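PDB 3TPA: heme-binding protein A from Haemophilus parasuis 29755, which probably serves as a solute-binding protein that binds glutathione, as a member of the Pasteurellaceae-specific GbpA family. Local coordinates for residues 316-319 with 320-323. The protein carries 1 engineered substitution. Numbering follows the deposited sequence.
Sequences PFPD and AVLG
Val321 lays its CG1 methyl over one face of the Phe317 ring, 4.2 Å from the ring centroid and 19° off the ring normal, a CH-pi contact in which the two side chains cross at nearly a right angle. With CG1 anti to the backbone N (chi1 -179°), the branch reaches the ring while CG2 turns to Pro318, where it meets CD at 4.1 Å. Pro316 CG lies over the opposite face, offset toward the rim, so the ring is held between it and Val321 CG1. Gly323 C lies at the ring edge, near its plane, 3.8 Å from Phe317 CE1. A type I beta turn from Pro318 to Val321 folds the chain back: Val321 N donates to Pro318 O over 3.0 Å, nearly straight at 166°. One water donates to both Asp319 O and Val321 O, bridging the two carbonyls. The loop follows strand 310-312 in this family 5 extracellular solute-binding protein; Phe422 of helix 420-427 meets the Phe317 ring edge-to-face, while Pro318 rests on Glu267 and Leu269 of strand 261-276. The chemistry is thus divided: a backbone bond and a shared water secure the turn, and apolar packing holds the buried Phe317 ring against helix 420-427.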
loop_
_atom_site.group_PDB
_atom_site.type_symbol
_atom_site.label_atom_id
_atom_site.label_comp_id
_atom_site.label_asym_id
_atom_site.label_seq_id
_atom_site.Cartn_x
_atom_site.Cartn_y
_atom_site.Cartn_z
ATOM N N PRO A 316 -5.444 -3.178 -14.574
ATOM C CA PRO A 316 -4.560 -2.212 -13.899
ATOM C C PRO A 316 -4.408 -2.445 -12.384
ATOM O O PRO A 316 -3.687 -1.687 -11.739
ATOM C CB PRO A 316 -5.255 -0.872 -14.152
ATOM C CG PRO A 316 -6.684 -1.233 -14.362
ATOM C CD PRO A 316 -6.684 -2.545 -15.059
ATOM N N PHE A 317 -5.100 -3.448 -11.843
ATOM C CA PHE A 317 -4.931 -3.871 -10.466
ATOM C C PHE A 317 -5.115 -5.383 -10.377
ATOM O O PHE A 317 -5.800 -5.960 -11.209
ATOM C CB PHE A 317 -5.886 -3.135 -9.512
ATOM C CG PHE A 317 -7.256 -2.867 -10.083
ATOM C CD1 PHE A 317 -8.129 -3.902 -10.360
ATOM C CD2 PHE A 317 -7.675 -1.568 -10.322
ATOM C CE1 PHE A 317 -9.401 -3.643 -10.870
ATOM C CE2 PHE A 317 -8.940 -1.307 -10.833
ATOM C CZ PHE A 317 -9.801 -2.346 -11.111
ATOM N N PRO A 318 -4.488 -6.033 -9.382
ATOM C CA PRO A 318 -4.591 -7.497 -9.267
ATOM C C PRO A 318 -5.986 -7.960 -8.844
ATOM O O PRO A 318 -6.829 -7.148 -8.447
ATOM C CB PRO A 318 -3.561 -7.840 -8.180
ATOM C CG PRO A 318 -3.512 -6.615 -7.337
ATOM C CD PRO A 318 -3.666 -5.457 -8.308
ATOM N N ASP A 319 -6.215 -9.269 -8.907
ATOM C CA ASP A 319 -7.542 -9.800 -8.665
ATOM C C ASP A 319 -7.988 -9.734 -7.211
ATOM O O ASP A 319 -9.113 -10.112 -6.909
ATOM C CB ASP A 319 -7.697 -11.223 -9.239
ATOM C CG ASP A 319 -6.948 -12.302 -8.434
ATOM O OD1 ASP A 319 -6.171 -11.991 -7.511
ATOM O OD2 ASP A 319 -7.145 -13.493 -8.760
ATOM N N ALA A 320 -7.139 -9.236 -6.313
ATOM C CA ALA A 320 -7.600 -8.970 -4.950
ATOM C C ALA A 320 -8.458 -7.699 -4.872
ATOM O O ALA A 320 -9.173 -7.498 -3.891
ATOM C CB ALA A 320 -6.440 -8.848 -4.007
ATOM N N VAL A 321 -8.362 -6.840 -5.888
ATOM C CA VAL A 321 -9.021 -5.531 -5.849
ATOM C C VAL A 321 -10.430 -5.562 -6.434
ATOM O O VAL A 321 -10.673 -6.218 -7.441
ATOM C CB VAL A 321 -8.180 -4.430 -6.559
ATOM C CG1 VAL A 321 -8.878 -3.095 -6.468
ATOM C CG2 VAL A 321 -6.791 -4.314 -5.942
ATOM N N LEU A 322 -11.349 -4.840 -5.795
ATOM C CA LEU A 322 -12.731 -4.717 -6.260
ATOM C C LEU A 322 -12.785 -4.206 -7.700
ATOM O O LEU A 322 -12.099 -3.245 -8.038
ATOM C CB LEU A 322 -13.513 -3.755 -5.356
ATOM C CG LEU A 322 -14.995 -3.635 -5.735
ATOM C CD1 LEU A 322 -15.716 -4.935 -5.401
ATOM C CD2 LEU A 322 -15.659 -2.466 -5.043
ATOM N N GLY A 323 -13.605 -4.834 -8.537
ATOM C CA GLY A 323 -13.727 -4.436 -9.928
ATOM C C GLY A 323 -12.871 -5.219 -10.921
ATOM O O GLY A 323 -13.009 -5.052 -12.131
HETATM O O HOH W 1 -11.700 -8.973 -7.087
#